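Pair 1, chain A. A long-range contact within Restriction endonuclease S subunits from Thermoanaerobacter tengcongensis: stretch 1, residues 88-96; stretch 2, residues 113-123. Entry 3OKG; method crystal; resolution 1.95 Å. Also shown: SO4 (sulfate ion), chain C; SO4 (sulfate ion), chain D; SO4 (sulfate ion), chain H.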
# COMPACT_ATOMS: atom_id res chain seq x y z
N GLY A 88 -12.57 -26.45 -15.29
CA GLY A 88 -11.78 -25.82 -16.33
C GLY A 88 -12.45 -24.64 -17.01
O GLY A 88 -11.81 -23.95 -17.81
N ASP A 89 -13.73 -24.39 -16.71
CA ASP A 89 -14.37 -23.22 -17.32
C ASP A 89 -13.68 -21.98 -16.75
O ASP A 89 -13.21 -22.00 -15.62
CB ASP A 89 -15.86 -23.09 -16.95
CG ASP A 89 -16.75 -24.06 -17.71
OD1 ASP A 89 -16.30 -24.67 -18.69
OD2 ASP A 89 -17.92 -24.20 -17.31
N VAL A 90 -13.66 -20.90 -17.52
CA VAL A 90 -13.34 -19.60 -16.98
C VAL A 90 -14.64 -18.86 -16.81
O VAL A 90 -15.46 -18.83 -17.74
CB VAL A 90 -12.38 -18.84 -17.93
CG1 VAL A 90 -12.19 -17.38 -17.45
CG2 VAL A 90 -11.03 -19.58 -18.02
N ILE A 91 -14.87 -18.24 -15.65
CA ILE A 91 -16.05 -17.41 -15.51
C ILE A 91 -15.61 -15.96 -15.40
O ILE A 91 -14.69 -15.63 -14.68
CB ILE A 91 -16.91 -17.83 -14.29
CG1 ILE A 91 -16.03 -17.91 -13.04
CG2 ILE A 91 -17.47 -19.23 -14.52
CD1 ILE A 91 -16.85 -18.14 -11.72
N PHE A 92 -16.30 -15.09 -16.13
CA PHE A 92 -15.84 -13.72 -16.34
C PHE A 92 -17.04 -12.79 -16.09
O PHE A 92 -18.02 -12.84 -16.83
CB PHE A 92 -15.41 -13.62 -17.82
CG PHE A 92 -14.95 -12.24 -18.22
CD1 PHE A 92 -13.59 -11.97 -18.34
CD2 PHE A 92 -15.87 -11.23 -18.51
CE1 PHE A 92 -13.16 -10.71 -18.72
CE2 PHE A 92 -15.45 -9.98 -18.89
CZ PHE A 92 -14.09 -9.71 -18.99
N ALA A 93 -17.01 -12.02 -15.01
CA ALA A 93 -18.18 -11.20 -14.67
C ALA A 93 -18.38 -10.15 -15.75
O ALA A 93 -17.42 -9.49 -16.15
CB ALA A 93 -18.00 -10.54 -13.32
N THR A 94 -19.62 -10.00 -16.24
CA THR A 94 -19.89 -8.99 -17.26
C THR A 94 -20.21 -7.63 -16.64
O THR A 94 -20.10 -6.62 -17.31
CB THR A 94 -20.99 -9.42 -18.23
OG1 THR A 94 -22.16 -9.83 -17.50
CG2 THR A 94 -20.48 -10.58 -19.07
N THR A 95 -20.56 -7.61 -15.36
CA THR A 95 -20.70 -6.35 -14.60
C THR A 95 -19.32 -5.87 -14.11
O THR A 95 -18.50 -6.69 -13.68
CB THR A 95 -21.61 -6.58 -13.39
OG1 THR A 95 -22.95 -6.77 -13.86
CG2 THR A 95 -21.57 -5.38 -12.45
N ARG A 96 -19.07 -4.56 -14.18
CA ARG A 96 -17.80 -3.97 -13.78
C ARG A 96 -16.49 -4.72 -14.13
O ARG A 96 -15.57 -4.82 -13.32
CB ARG A 96 -17.85 -3.61 -12.28
CG ARG A 96 -18.96 -2.60 -11.97
CD ARG A 96 -19.02 -2.26 -10.49
NE ARG A 96 -19.75 -3.26 -9.74
CZ ARG A 96 -21.07 -3.26 -9.59
NH1 ARG A 96 -21.80 -2.31 -10.16
NH2 ARG A 96 -21.66 -4.21 -8.88
N ILE A 113 -23.11 -24.51 -10.17
CA ILE A 113 -23.86 -23.40 -10.77
C ILE A 113 -23.18 -22.05 -10.50
O ILE A 113 -22.72 -21.79 -9.39
CB ILE A 113 -25.29 -23.34 -10.18
CG1 ILE A 113 -26.04 -24.65 -10.46
CG2 ILE A 113 -26.06 -22.14 -10.72
CD1 ILE A 113 -26.30 -24.91 -11.94
N CYS A 114 -23.12 -21.20 -11.52
CA CYS A 114 -22.72 -19.82 -11.30
C CYS A 114 -23.79 -18.85 -11.77
O CYS A 114 -24.71 -19.22 -12.52
CB CYS A 114 -21.38 -19.48 -11.97
SG CYS A 114 -21.48 -19.28 -13.80
N SER A 115 -23.65 -17.62 -11.32
CA SER A 115 -24.58 -16.54 -11.62
C SER A 115 -24.65 -16.31 -13.13
O SER A 115 -23.65 -16.46 -13.83
CB SER A 115 -24.10 -15.24 -10.94
OG SER A 115 -24.91 -14.13 -11.31
N THR A 116 -25.84 -15.96 -13.62
CA THR A 116 -25.97 -15.51 -15.02
C THR A 116 -25.15 -14.24 -15.27
O THR A 116 -24.95 -13.83 -16.42
CB THR A 116 -27.44 -15.19 -15.35
OG1 THR A 116 -27.95 -14.32 -14.33
CG2 THR A 116 -28.27 -16.47 -15.42
N GLY A 117 -24.73 -13.59 -14.20
CA GLY A 117 -23.84 -12.44 -14.31
C GLY A 117 -22.42 -12.76 -14.80
O GLY A 117 -21.63 -11.85 -15.06
N PHE A 118 -22.09 -14.05 -14.90
CA PHE A 118 -20.81 -14.46 -15.50
C PHE A 118 -20.97 -14.94 -16.91
O PHE A 118 -21.86 -15.75 -17.23
CB PHE A 118 -20.16 -15.63 -14.74
CG PHE A 118 -19.71 -15.31 -13.34
CD1 PHE A 118 -18.51 -14.64 -13.11
CD2 PHE A 118 -20.44 -15.76 -12.24
CE1 PHE A 118 -18.06 -14.36 -11.81
CE2 PHE A 118 -19.99 -15.49 -10.92
CZ PHE A 118 -18.80 -14.80 -10.70
N CYS A 119 -20.06 -14.51 -17.77
CA CYS A 119 -19.89 -15.17 -19.05
C CYS A 119 -19.08 -16.46 -18.85
O CYS A 119 -17.99 -16.42 -18.26
CB CYS A 119 -19.13 -14.23 -20.00
SG CYS A 119 -18.73 -14.99 -21.58
N VAL A 120 -19.59 -17.59 -19.34
CA VAL A 120 -18.92 -18.89 -19.11
C VAL A 120 -18.09 -19.25 -20.34
O VAL A 120 -18.61 -19.40 -21.42
CB VAL A 120 -19.91 -20.03 -18.75
CG1 VAL A 120 -19.16 -21.34 -18.56
CG2 VAL A 120 -20.67 -19.72 -17.42
N ILE A 121 -16.78 -19.32 -20.16
CA ILE A 121 -15.83 -19.48 -21.24
C ILE A 121 -15.22 -20.87 -21.11
O ILE A 121 -14.33 -21.09 -20.28
CB ILE A 121 -14.73 -18.39 -21.10
CG1 ILE A 121 -15.32 -17.00 -21.42
CG2 ILE A 121 -13.52 -18.72 -21.96
CD1 ILE A 121 -14.52 -15.83 -20.76
N ARG A 122 -15.72 -21.80 -21.93
CA ARG A 122 -15.35 -23.21 -21.88
C ARG A 122 -14.42 -23.57 -23.01
O ARG A 122 -14.83 -23.58 -24.17
CB ARG A 122 -16.63 -24.06 -21.97
CG ARG A 122 -16.40 -25.59 -21.85
CD ARG A 122 -17.71 -26.31 -21.51
NE ARG A 122 -18.26 -25.77 -20.25
CZ ARG A 122 -19.53 -25.88 -19.88
NH1 ARG A 122 -20.41 -26.52 -20.66
NH2 ARG A 122 -19.92 -25.34 -18.73
N ALA A 123 -13.16 -23.88 -22.67
CA ALA A 123 -12.15 -24.04 -23.71
C ALA A 123 -12.46 -25.22 -24.58
O ALA A 123 -12.78 -26.30 -24.08
CB ALA A 123 -10.77 -24.25 -23.09
S SO4 C . -21.74 -2.17 -15.08
O1 SO4 C . -20.32 -2.20 -15.43
O2 SO4 C . -22.59 -2.33 -16.27
O3 SO4 C . -22.03 -3.24 -14.13
O4 SO4 C . -22.02 -0.88 -14.45
S SO4 D . -24.10 -11.79 -8.69
O1 SO4 D . -25.27 -12.28 -9.40
O2 SO4 D . -22.97 -12.68 -9.00
O3 SO4 D . -23.75 -10.46 -9.18
O4 SO4 D . -24.35 -11.78 -7.27
S SO4 H . -23.03 -29.22 -20.28
O1 SO4 H . -23.98 -30.27 -20.66
O2 SO4 H . -21.73 -29.83 -20.00
O3 SO4 H . -22.91 -28.25 -21.38
O4 SO4 H . -23.51 -28.53 -19.07
O HOH W 1 -12.04 -22.72 -20.28
O HOH W 2 -23.32 -12.36 -18.15
O HOH W 3 -21.68 -9.69 -13.39

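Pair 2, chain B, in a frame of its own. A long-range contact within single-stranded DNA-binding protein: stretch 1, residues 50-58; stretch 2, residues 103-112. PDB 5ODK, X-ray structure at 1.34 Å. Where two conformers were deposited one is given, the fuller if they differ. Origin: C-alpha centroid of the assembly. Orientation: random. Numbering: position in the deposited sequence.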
# COMPACT_ATOMS: atom_id res chain seq x y z
N SER B 50 -6.71 4.65 -5.38
CA SER B 50 -6.09 3.34 -5.19
C SER B 50 -4.67 3.29 -5.75
O SER B 50 -4.29 4.15 -6.57
CB SER B 50 -6.96 2.25 -5.81
OG SER B 50 -7.01 2.41 -7.20
N ILE B 51 -3.93 2.27 -5.38
CA ILE B 51 -2.66 1.96 -5.96
C ILE B 51 -2.35 0.49 -5.67
O ILE B 51 -2.86 -0.07 -4.67
CB ILE B 51 -1.55 2.89 -5.39
CG1 ILE B 51 -0.33 2.97 -6.29
CG2 ILE B 51 -1.18 2.46 -3.97
CD1 ILE B 51 0.56 4.17 -5.94
N THR B 52 -1.52 -0.10 -6.52
CA THR B 52 -0.90 -1.38 -6.25
C THR B 52 0.59 -1.11 -6.01
O THR B 52 1.22 -0.32 -6.72
CB THR B 52 -1.14 -2.36 -7.41
OG1 THR B 52 -2.53 -2.67 -7.46
CG2 THR B 52 -0.33 -3.64 -7.20
N LEU B 53 1.14 -1.77 -5.01
CA LEU B 53 2.55 -1.64 -4.63
C LEU B 53 3.22 -2.98 -4.82
O LEU B 53 2.73 -3.99 -4.30
CB LEU B 53 2.69 -1.16 -3.20
CG LEU B 53 1.93 0.12 -2.86
CD1 LEU B 53 1.98 0.38 -1.37
CD2 LEU B 53 2.43 1.35 -3.61
N LEU B 54 4.30 -3.00 -5.59
CA LEU B 54 5.07 -4.19 -5.84
C LEU B 54 6.30 -4.12 -4.97
O LEU B 54 7.19 -3.27 -5.18
CB LEU B 54 5.42 -4.26 -7.31
CG LEU B 54 4.23 -4.24 -8.25
CD1 LEU B 54 4.72 -4.21 -9.68
CD2 LEU B 54 3.28 -5.42 -8.03
N MET B 55 6.36 -4.98 -3.95
CA MET B 55 7.37 -4.86 -2.92
C MET B 55 8.38 -6.00 -3.09
O MET B 55 8.05 -7.17 -2.86
CB MET B 55 6.67 -4.90 -1.56
CG MET B 55 7.60 -4.72 -0.41
SD MET B 55 6.70 -4.38 1.11
CE MET B 55 6.11 -6.00 1.53
N PRO B 56 9.64 -5.70 -3.50
CA PRO B 56 10.63 -6.78 -3.71
C PRO B 56 10.85 -7.62 -2.46
O PRO B 56 11.18 -7.12 -1.39
CB PRO B 56 11.88 -6.03 -4.13
CG PRO B 56 11.35 -4.81 -4.82
CD PRO B 56 10.14 -4.41 -4.02
N LYS B 57 10.65 -8.92 -2.61
CA LYS B 57 10.75 -9.83 -1.46
C LYS B 57 12.12 -9.80 -0.80
O LYS B 57 12.22 -9.84 0.42
CB LYS B 57 10.44 -11.26 -1.88
CG LYS B 57 9.01 -11.50 -2.33
CD LYS B 57 8.80 -12.95 -2.69
CE LYS B 57 7.35 -13.31 -3.00
NZ LYS B 57 7.26 -14.72 -3.44
N ASP B 58 13.18 -9.74 -1.62
CA ASP B 58 14.54 -9.89 -1.12
C ASP B 58 14.99 -8.73 -0.27
O ASP B 58 15.88 -8.91 0.51
CB ASP B 58 15.54 -10.22 -2.24
CG ASP B 58 15.72 -9.12 -3.28
OD1 ASP B 58 14.95 -8.14 -3.35
OD2 ASP B 58 16.69 -9.28 -4.06
N PRO B 103 4.38 -10.38 -15.47
CA PRO B 103 5.84 -10.52 -15.16
C PRO B 103 6.50 -9.49 -14.20
O PRO B 103 7.50 -9.78 -13.55
CB PRO B 103 6.53 -10.40 -16.52
CG PRO B 103 5.48 -10.28 -17.53
CD PRO B 103 4.13 -10.28 -16.92
N GLU B 104 5.96 -8.30 -14.14
CA GLU B 104 6.45 -7.32 -13.19
C GLU B 104 6.21 -7.73 -11.73
O GLU B 104 6.74 -7.09 -10.83
CB GLU B 104 5.80 -5.96 -13.46
CG GLU B 104 4.33 -5.81 -13.06
CD GLU B 104 3.29 -6.34 -14.03
OE1 GLU B 104 3.63 -6.96 -15.08
OE2 GLU B 104 2.10 -6.12 -13.69
N CYS B 105 5.39 -8.76 -11.51
CA CYS B 105 5.11 -9.28 -10.16
C CYS B 105 6.11 -10.34 -9.69
O CYS B 105 6.05 -10.78 -8.53
CB CYS B 105 3.67 -9.80 -10.10
SG CYS B 105 2.41 -8.55 -10.36
N GLU B 106 7.05 -10.74 -10.54
CA GLU B 106 8.01 -11.78 -10.16
C GLU B 106 8.88 -11.28 -9.02
O GLU B 106 9.41 -10.16 -9.04
CB GLU B 106 8.89 -12.19 -11.35
CG GLU B 106 9.93 -13.25 -11.05
CD GLU B 106 10.71 -13.68 -12.27
OE1 GLU B 106 10.75 -12.92 -13.27
OE2 GLU B 106 11.31 -14.77 -12.21
N GLY B 107 9.04 -12.10 -8.00
CA GLY B 107 9.83 -11.74 -6.84
C GLY B 107 9.25 -10.62 -6.02
O GLY B 107 9.97 -9.99 -5.25
N MET B 108 7.94 -10.40 -6.12
CA MET B 108 7.27 -9.32 -5.40
C MET B 108 6.17 -9.80 -4.48
O MET B 108 5.48 -10.77 -4.81
CB MET B 108 6.59 -8.35 -6.39
CG MET B 108 7.47 -7.73 -7.44
SD MET B 108 8.58 -6.51 -6.72
CE MET B 108 9.05 -5.54 -8.13
N TRP B 109 5.99 -9.10 -3.36
CA TRP B 109 4.72 -9.06 -2.66
C TRP B 109 3.88 -8.00 -3.35
O TRP B 109 4.40 -6.94 -3.72
CB TRP B 109 4.87 -8.71 -1.18
CG TRP B 109 5.76 -9.68 -0.43
CD1 TRP B 109 7.02 -9.42 0.10
CD2 TRP B 109 5.50 -11.02 -0.19
NE1 TRP B 109 7.52 -10.52 0.67
CE2 TRP B 109 6.62 -11.54 0.51
CE3 TRP B 109 4.42 -11.86 -0.46
CZ2 TRP B 109 6.69 -12.87 0.92
CZ3 TRP B 109 4.49 -13.17 -0.08
CH2 TRP B 109 5.62 -13.68 0.62
N VAL B 110 2.58 -8.26 -3.52
CA VAL B 110 1.68 -7.34 -4.24
C VAL B 110 0.69 -6.83 -3.23
O VAL B 110 -0.12 -7.59 -2.71
CB VAL B 110 0.96 -8.05 -5.41
CG1 VAL B 110 0.07 -7.08 -6.18
CG2 VAL B 110 2.00 -8.70 -6.33
N ILE B 111 0.72 -5.51 -2.99
CA ILE B 111 -0.15 -4.88 -2.03
C ILE B 111 -1.17 -4.01 -2.77
O ILE B 111 -0.78 -3.19 -3.61
CB ILE B 111 0.65 -4.02 -1.05
CG1 ILE B 111 1.48 -4.90 -0.11
CG2 ILE B 111 -0.23 -3.05 -0.28
CD1 ILE B 111 2.55 -4.14 0.64
N SER B 112 -2.45 -4.15 -2.42
CA SER B 112 -3.49 -3.28 -2.94
C SER B 112 -4.01 -2.42 -1.82
O SER B 112 -4.35 -2.91 -0.75
CB SER B 112 -4.62 -4.15 -3.45
OG SER B 112 -4.11 -5.07 -4.39
O HOH W 4 10.05 -10.86 1.86
O HOH W 5 12.77 -10.24 -4.68

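What backbone geometry do the two pairs share? Each is an antiparallel strand pairing, and 14 central residues superpose with an RMSD of 0.9 Å. The hydrogen-bonded pairs Val A90 with Ile A121 and Phe A92 with Cys A119 match Leu B53 with Ile B111 and Met B55 with Trp B109. The ladder ends alike, at a glycine carbonyl: Thr A94 N donates to Gly A117 O at 3.0 Å, and Lys B57 N to Gly B107 O at 2.9 Å. Both glycines sit in a beta turn, but it is type I in pair 1 and type II in pair 2, where the positive phi of Gly B107 favours glycine.

How is the face with Ile A91, Ala A93, Phe A118 and Val A120 filled in each pair? In pair 1 an aromatic ring does much of the work: Ile A91 CD1 lies over the face of Phe A118, 3.9 Å from the ring centroid, and Ala A93 CB, a small neighbour, is 4.1 Å from Phe A118 CE1. In pair 2 the flexible Met B108 replaces the ring, its SD 3.9 Å from Leu B54 CB and 3.8 Å from Pro B56 CD. The valines, Val A120 and Val B110, coincide closely; Leu B54 CD2 reaches Val B110 CG2 at 3.9 Å.

Where does the aromatic residue go on the other face? It changes strands: it is Phe A92 on the first stretch of pair 1 and Trp B109 on the second stretch of pair 2, where its partner Met B55 is also long. Phe A92 faces the small Cys A119; its ring end leads away from the second stretch, while Phe A92 CB packs 3.8 Å from Ile A121 CD1. In pair 2 the methionine methyl touches two partners, with Met B55 CE 3.8 Å from Trp B109 CD1 and 4.1 Å from Ile B111 CD1. Beside them, Val A90 with Ile A121 and Leu B53 with Ile B111 are similar aliphatic pairs, their CB atoms 4.0 and 4.1 Å apart respectively.

What do the ends of the ladder add? Pair 1 has a salt bridge: Arg A122 NE and NH2 donate to Asp A89 OD1 and OD2, both at 2.7 Å. The matched Thr B52 and Ser B112 are uncharged and form no such bridge, but both first-stretch residues touch the matched valine: Asp A89 OD2 is 3.4 Å from Val A120 CG1, and Thr B52 CG2 is 3.6 Å from Val B110 CG1. At the turn end, Lys B57 extends across Trp B109: its CG is 3.7 Å from the five-membered ring centroid, and its NZ makes a cation-pi contact at 4.7 Å from the six-membered ring centroid.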